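Local coordinates for protein cytosolic IMP-GMP specific 5'-nucleotidase (Legionella pneumophila subsp. pneumophila, PDB 4OHF) that probably catalyses the magnesium-dependent hydrolysis of selected nucleoside 5'-monophosphates such as IMP and GMP in the cytosol, at residues K45-L48 with A49-H53; M150-Y153 with Q154-A157; D159-Y162 with C163-V167. All coordinates share one frame; numbering follows the deposited sequence.

Contact 1 comes first along the chain, at the C-terminal end of helix 33-51; contact 2 joins the preceding loop to the start of helix 153-170, and contact 3 lies on that helix, about 13 Å from contact 2 between centres. Contacts 1 and 3, their centres about 10 Å apart, touch where the two helices pack: Phe52 meets the ring of Tyr162 with planes about 80° apart, Leu48 reaches Cys163, and Arg47 lies on Lys166. Contact 1 does not touch contact 2. Both helices belong to the insertion between strands 19-22 and 204-208 of the central sheet, a position consistent with a HAD cap, and all three contacts lie away from the magnesium and GMP sites.

Contact 1 (K45-L48 with A49-H53)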
loop_
_atom_site.group_PDB
_atom_site.type_symbol
_atom_site.label_atom_id
_atom_site.label_comp_id
_atom_site.label_asym_id
_atom_site.label_seq_id
_atom_site.Cartn_x
_atom_site.Cartn_y
_atom_site.Cartn_z
ATOM N N LYS B 45 21.868 3.607 26.182
ATOM C CA LYS B 45 23.051 4.364 25.801
ATOM C C LYS B 45 24.268 3.451 25.888
ATOM O O LYS B 45 25.188 3.531 25.072
ATOM C CB LYS B 45 23.224 5.570 26.725
ATOM C CG LYS B 45 24.305 6.539 26.284
ATOM C CD LYS B 45 24.358 7.745 27.194
ATOM C CE LYS B 45 24.576 7.323 28.636
ATOM N NZ LYS B 45 24.704 8.491 29.547
ATOM N N GLU B 46 24.256 2.575 26.881
ATOM C CA GLU B 46 25.338 1.630 27.092
ATOM C C GLU B 46 25.413 0.645 25.936
ATOM O O GLU B 46 26.454 0.502 25.301
ATOM C CB GLU B 46 25.100 0.881 28.397
ATOM C CG GLU B 46 26.045 -0.266 28.664
ATOM C CD GLU B 46 25.490 -1.205 29.716
ATOM O OE1 GLU B 46 25.215 -0.735 30.843
ATOM O OE2 GLU B 46 25.319 -2.405 29.409
ATOM N N ARG B 47 24.299 -0.024 25.662
ATOM C CA ARG B 47 24.223 -1.013 24.587
ATOM C C ARG B 47 24.679 -0.461 23.237
ATOM O O ARG B 47 25.050 -1.222 22.343
ATOM C CB ARG B 47 22.795 -1.559 24.471
ATOM C CG ARG B 47 22.609 -2.609 23.388
ATOM C CD ARG B 47 23.532 -3.783 23.615
ATOM N NE ARG B 47 23.254 -4.435 24.887
ATOM C CZ ARG B 47 22.347 -5.392 25.052
ATOM N NH1 ARG B 47 21.631 -5.815 24.014
ATOM N NH2 ARG B 47 22.147 -5.916 26.259
ATOM N N LEU B 48 24.652 0.862 23.092
ATOM C CA LEU B 48 25.078 1.501 21.851
ATOM C C LEU B 48 26.596 1.556 21.741
ATOM O O LEU B 48 27.172 1.186 20.719
ATOM C CB LEU B 48 24.521 2.921 21.758
ATOM C CG LEU B 48 23.071 3.044 21.306
ATOM C CD1 LEU B 48 22.641 4.502 21.369
ATOM C CD2 LEU B 48 22.936 2.499 19.889
ATOM N N ALA B 49 27.237 2.026 22.803
ATOM C CA ALA B 49 28.686 2.142 22.833
ATOM C C ALA B 49 29.368 0.782 22.841
ATOM O O ALA B 49 30.573 0.689 22.601
ATOM C CB ALA B 49 29.116 2.937 24.057
ATOM N N GLU B 50 28.599 -0.270 23.109
ATOM C CA GLU B 50 29.167 -1.609 23.167
ATOM C C GLU B 50 28.897 -2.486 21.955
ATOM O O GLU B 50 29.829 -2.876 21.254
ATOM C CB GLU B 50 28.697 -2.310 24.443
ATOM C CG GLU B 50 29.079 -1.541 25.706
ATOM C CD GLU B 50 28.791 -2.302 26.990
ATOM O OE1 GLU B 50 29.039 -1.738 28.082
ATOM O OE2 GLU B 50 28.322 -3.460 26.903
ATOM N N SER B 51 27.633 -2.797 21.694
ATOM C CA SER B 51 27.309 -3.655 20.562
ATOM C C SER B 51 27.229 -2.916 19.229
ATOM O O SER B 51 27.110 -3.542 18.173
ATOM C CB SER B 51 25.998 -4.406 20.822
ATOM O OG SER B 51 24.903 -3.515 20.924
ATOM N N PHE B 52 27.298 -1.590 19.264
ATOM C CA PHE B 52 27.233 -0.817 18.030
ATOM C C PHE B 52 28.470 0.010 17.754
ATOM O O PHE B 52 28.580 0.632 16.700
ATOM C CB PHE B 52 25.988 0.066 18.017
ATOM C CG PHE B 52 24.786 -0.626 17.460
ATOM C CD1 PHE B 52 24.609 -0.734 16.087
ATOM C CD2 PHE B 52 23.867 -1.239 18.304
ATOM C CE1 PHE B 52 23.535 -1.447 15.557
ATOM C CE2 PHE B 52 22.787 -1.955 17.786
ATOM C CZ PHE B 52 22.623 -2.060 16.405
ATOM N N HIS B 53 29.398 0.021 18.703
ATOM C CA HIS B 53 30.654 0.737 18.524
ATOM C C HIS B 53 30.468 2.202 18.119
ATOM O O HIS B 53 30.875 2.614 17.031
ATOM C CB HIS B 53 31.498 0.001 17.471
ATOM C CG HIS B 53 31.563 -1.485 17.682
ATOM N ND1 HIS B 53 31.608 -2.384 16.637
ATOM C CD2 HIS B 53 31.565 -2.227 18.817
ATOM C CE1 HIS B 53 31.631 -3.614 17.119
ATOM N NE2 HIS B 53 31.605 -3.547 18.439
#
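Ala49 N and Glu50 N donate weakly to Lys45 O and Glu46 O, respectively, and the helix then ends around Arg47 O and Leu48 O. Arg47 O receives two donors from Ser51, the backbone N at 3.1 Å and OG at 2.7 Å. OG lies tilted slightly from the carbonyl plane, whereas the N-H comes from well above it. The Ser51 hydroxyl sits between its backbone N and carbonyl carbon (chi1 64°), which lets it reach back to Arg47 O, near CD of Arg47 and at the edge of its guanidinium. This is the C-terminal end of helix 33-51: Phe52 N makes a weak bond to Leu48 O, and the positive phi of His53 (53°) turns the chain out of the helix. The carboxylates of Glu46 and Glu50 lie on the exposed side with planes only 21° apart; OE2 of Glu46 is 4.0 Å from OE1 of Glu50, so each may raise the pKa of the other. NH2 of Arg47 makes a salt bridge with OD2 of Asp170, at the end of helix 153-170. On the inner side CD2 of Leu48 approaches CD2 of Phe52 obliquely at 4.2 Å, while Leu48 packs further on Leu135 and Leu139 of helix 129-143.

Contact 2 (M150-Y153 with Q154-A157)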
loop_
_atom_site.group_PDB
_atom_site.type_symbol
_atom_site.label_atom_id
_atom_site.label_comp_id
_atom_site.label_asym_id
_atom_site.label_seq_id
_atom_site.Cartn_x
_atom_site.Cartn_y
_atom_site.Cartn_z
ATOM N N MET B 150 29.938 8.864 12.987
ATOM C CA MET B 150 28.622 8.293 13.288
ATOM C C MET B 150 27.761 8.061 12.056
ATOM O O MET B 150 27.896 8.764 11.055
ATOM C CB MET B 150 27.861 9.203 14.248
ATOM C CG MET B 150 28.553 9.418 15.575
ATOM S SD MET B 150 27.636 10.568 16.604
ATOM C CE MET B 150 26.371 9.472 17.256
ATOM N N PRO B 151 26.857 7.067 12.119
ATOM C CA PRO B 151 25.958 6.731 11.007
ATOM C C PRO B 151 25.093 7.918 10.569
ATOM O O PRO B 151 25.320 9.059 10.983
ATOM C CB PRO B 151 25.115 5.591 11.578
ATOM C CG PRO B 151 26.059 4.918 12.520
ATOM C CD PRO B 151 26.718 6.088 13.214
ATOM N N SER B 152 24.107 7.646 9.722
ATOM C CA SER B 152 23.205 8.699 9.256
ATOM C C SER B 152 22.064 8.847 10.262
ATOM O O SER B 152 21.781 7.925 11.042
ATOM C CB SER B 152 22.623 8.347 7.885
ATOM O OG SER B 152 21.784 7.205 7.970
ATOM N N TYR B 153 21.416 10.006 10.238
ATOM C CA TYR B 153 20.302 10.272 11.138
ATOM C C TYR B 153 19.361 9.071 11.174
ATOM O O TYR B 153 18.987 8.585 12.244
ATOM C CB TYR B 153 19.540 11.509 10.672
ATOM C CG TYR B 153 20.352 12.786 10.691
ATOM C CD1 TYR B 153 21.163 13.099 11.778
ATOM C CD2 TYR B 153 20.253 13.716 9.660
ATOM C CE1 TYR B 153 21.848 14.305 11.843
ATOM C CE2 TYR B 153 20.935 14.926 9.717
ATOM C CZ TYR B 153 21.728 15.213 10.811
ATOM O OH TYR B 153 22.400 16.407 10.886
ATOM N N GLN B 154 18.992 8.603 9.986
ATOM C CA GLN B 154 18.107 7.456 9.827
ATOM C C GLN B 154 18.670 6.215 10.516
ATOM O O GLN B 154 17.958 5.501 11.229
ATOM C CB GLN B 154 17.934 7.169 8.341
ATOM C CG GLN B 154 17.284 5.831 8.031
ATOM C CD GLN B 154 15.771 5.888 8.060
ATOM O OE1 GLN B 154 15.103 4.852 8.044
ATOM N NE2 GLN B 154 15.219 7.103 8.087
ATOM N N ALA B 155 19.953 5.959 10.284
ATOM C CA ALA B 155 20.640 4.808 10.861
ATOM C C ALA B 155 20.681 4.860 12.393
ATOM O O ALA B 155 20.454 3.853 13.070
ATOM C CB ALA B 155 22.055 4.726 10.298
ATOM N N ILE B 156 20.982 6.037 12.932
ATOM C CA ILE B 156 21.037 6.226 14.374
ATOM C C ILE B 156 19.687 5.886 15.005
ATOM O O ILE B 156 19.619 5.091 15.938
ATOM C CB ILE B 156 21.423 7.676 14.709
ATOM C CG1 ILE B 156 22.741 8.015 14.003
ATOM C CG2 ILE B 156 21.553 7.857 16.220
ATOM C CD1 ILE B 156 23.255 9.422 14.267
ATOM N N ALA B 157 18.614 6.473 14.487
ATOM C CA ALA B 157 17.280 6.206 15.010
ATOM C C ALA B 157 16.967 4.718 15.040
ATOM O O ALA B 157 16.388 4.225 16.007
ATOM C CB ALA B 157 16.237 6.930 14.183
#
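The Tyr153 ring stands oblique to the backbone N of Gln154 and is directed out of the helix start. It meets the ring of His95 with planes about 85° apart, packs on Val140, and sends its OH to OD1 of Asp144, so its orientation is set by residues outside the helix start. The other ring, the pyrrolidine of Pro151, turns its CB toward the first helical turn, where it rests 3.4 Å from CB of Ala155 and 4.2 Å from CG1 of Ile156. Between them in sequence, Ser152 forms the N-cap of helix 153-170. Its OG, placed between the backbone N and the carbonyl carbon (chi1 66°), accepts the N-H of Ala155 at 3.2 Å, the capping bond. The Ser152 carbonyl starts the regular helical bonding: Ile156 N donates to Ser152 O at 2.8 Å. Tyr153 O then takes Ala157 N at 3.1 Å. Ile156 lies buried, its CG1 placed beside the backbone N so that CD1 extends back toward the incoming loop and reaches CE of Met150 at 4.3 Å. That methionine spans from the loop to Tyr54 and Leu142, while Ile156 packs on Leu139. Lys143 of helix 129-143 donates to the carbonyls of both Met150 and Pro151, tying the loop to the preceding helix just before the cap.

Contact 3 (D159-Y162 with C163-V167); sequences DVQY and CVDKV
Gln161 and Asp165, one helical turn apart, bring a terminal amide and a carboxylate together with their planes 38° apart; Asp165 is exposed, while Gln161 also packs on Phe132. NE2 of Gln161 donates to OD1 of Asp165 at 2.8 Å; the acceptor lies in the amide plane, yet NE2 approaches OD1 from above the carboxylate plane. A weak bond joins the same NE2 to OD2 of Asp165 at 3.3 Å. Gln161 reaches there because CG is anti to the backbone N and the chain bends at chi2 (61°), which turns the amide along the helix toward the next turn. Tyr162 and Lys166 behave differently: their side chains run side by side and point the same way. The aliphatic part of the lysine accompanies the phenol, with CD of Lys166 4.1 Å from CZ of Tyr162 and set obliquely to the ring. Their polar ends finish near each other, NZ of Lys166 3.5 Å from OH of Tyr162. Beneath these pairs is the ordinary i to i+4 bonding of helix 153-170, including Cys163 N to Asp159 O and Lys166 N to Tyr162 O, each 2.9 Å long. The helix belongs to the probable cap and has its inner side against helices 33-51 and 129-143. On that side Val160 and Val164 pack a turn apart, CG1 of Val160 being 4.3 Å from CG2 of Val164; Val160 meets Phe132 and Leu139, and Val164 meets Phe128. SG of Cys163, anti to the carbonyl carbon, lies back over Asp159 O. OD2 of Asp159 is bonded to the hydroxyl of Tyr54.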
loop_
_atom_site.group_PDB
_atom_site.type_symbol
_atom_site.label_atom_id
_atom_site.label_comp_id
_atom_site.label_asym_id
_atom_site.label_seq_id
_atom_site.Cartn_x
_atom_site.Cartn_y
_atom_site.Cartn_z
ATOM N N ASP B 159 19.221 2.210 15.050
ATOM C CA ASP B 159 20.117 1.541 15.983
ATOM C C ASP B 159 19.540 1.665 17.383
ATOM O O ASP B 159 19.392 0.668 18.101
ATOM C CB ASP B 159 21.516 2.162 15.964
ATOM C CG ASP B 159 22.310 1.800 14.712
ATOM O OD1 ASP B 159 21.969 0.796 14.036
ATOM O OD2 ASP B 159 23.289 2.526 14.421
ATOM N N VAL B 160 19.211 2.900 17.758
ATOM C CA VAL B 160 18.642 3.181 19.062
ATOM C C VAL B 160 17.403 2.327 19.301
ATOM O O VAL B 160 17.256 1.749 20.378
ATOM C CB VAL B 160 18.274 4.673 19.203
ATOM C CG1 VAL B 160 17.537 4.901 20.497
ATOM C CG2 VAL B 160 19.524 5.524 19.165
ATOM N N GLN B 161 16.521 2.226 18.304
ATOM C CA GLN B 161 15.304 1.423 18.461
ATOM C C GLN B 161 15.678 -0.027 18.699
ATOM O O GLN B 161 15.031 -0.728 19.476
ATOM C CB GLN B 161 14.409 1.521 17.221
ATOM C CG GLN B 161 13.121 0.696 17.312
ATOM C CD GLN B 161 12.219 1.120 18.468
ATOM O OE1 GLN B 161 11.870 2.296 18.600
ATOM N NE2 GLN B 161 11.835 0.160 19.304
ATOM N N TYR B 162 16.731 -0.473 18.024
ATOM C CA TYR B 162 17.201 -1.837 18.171
ATOM C C TYR B 162 17.627 -2.089 19.612
ATOM O O TYR B 162 17.263 -3.108 20.203
ATOM C CB TYR B 162 18.373 -2.095 17.216
ATOM C CG TYR B 162 18.997 -3.472 17.345
ATOM C CD1 TYR B 162 20.059 -3.703 18.223
ATOM C CD2 TYR B 162 18.521 -4.547 16.596
ATOM C CE1 TYR B 162 20.632 -4.974 18.349
ATOM C CE2 TYR B 162 19.084 -5.818 16.716
ATOM C CZ TYR B 162 20.139 -6.024 17.594
ATOM O OH TYR B 162 20.688 -7.283 17.719
ATOM N N CYS B 163 18.394 -1.165 20.178
ATOM C CA CYS B 163 18.843 -1.309 21.552
ATOM C C CYS B 163 17.681 -1.362 22.528
ATOM O O CYS B 163 17.682 -2.183 23.454
ATOM C CB CYS B 163 19.752 -0.157 21.938
ATOM S SG CYS B 163 21.295 -0.149 21.055
ATOM N N VAL B 164 16.697 -0.487 22.322
ATOM C CA VAL B 164 15.524 -0.438 23.188
ATOM C C VAL B 164 14.814 -1.792 23.190
ATOM O O VAL B 164 14.440 -2.306 24.248
ATOM C CB VAL B 164 14.504 0.653 22.741
ATOM C CG1 VAL B 164 13.361 0.714 23.734
ATOM C CG2 VAL B 164 15.173 2.008 22.648
ATOM N N ASP B 165 14.625 -2.362 22.000
ATOM C CA ASP B 165 13.961 -3.659 21.887
ATOM C C ASP B 165 14.819 -4.730 22.547
ATOM O O ASP B 165 14.307 -5.614 23.242
ATOM C CB ASP B 165 13.726 -4.044 20.419
ATOM C CG ASP B 165 12.868 -3.037 19.673
ATOM O OD1 ASP B 165 11.891 -2.520 20.270
ATOM O OD2 ASP B 165 13.169 -2.776 18.481
ATOM N N LYS B 166 16.128 -4.642 22.332
ATOM C CA LYS B 166 17.053 -5.609 22.898
ATOM C C LYS B 166 17.023 -5.559 24.414
ATOM O O LYS B 166 16.794 -6.570 25.077
ATOM C CB LYS B 166 18.473 -5.332 22.412
ATOM C CG LYS B 166 19.290 -6.596 22.197
ATOM C CD LYS B 166 18.662 -7.455 21.094
ATOM C CE LYS B 166 19.445 -8.731 20.835
ATOM N NZ LYS B 166 18.845 -9.505 19.704
ATOM N N VAL B 167 17.250 -4.369 24.957
ATOM C CA VAL B 167 17.265 -4.175 26.398
ATOM C C VAL B 167 15.951 -4.635 27.038
ATOM O O VAL B 167 15.918 -4.994 28.218
ATOM C CB VAL B 167 17.539 -2.687 26.746
ATOM C CG1 VAL B 167 16.302 -1.855 26.520
ATOM C CG2 VAL B 167 18.015 -2.568 28.170
#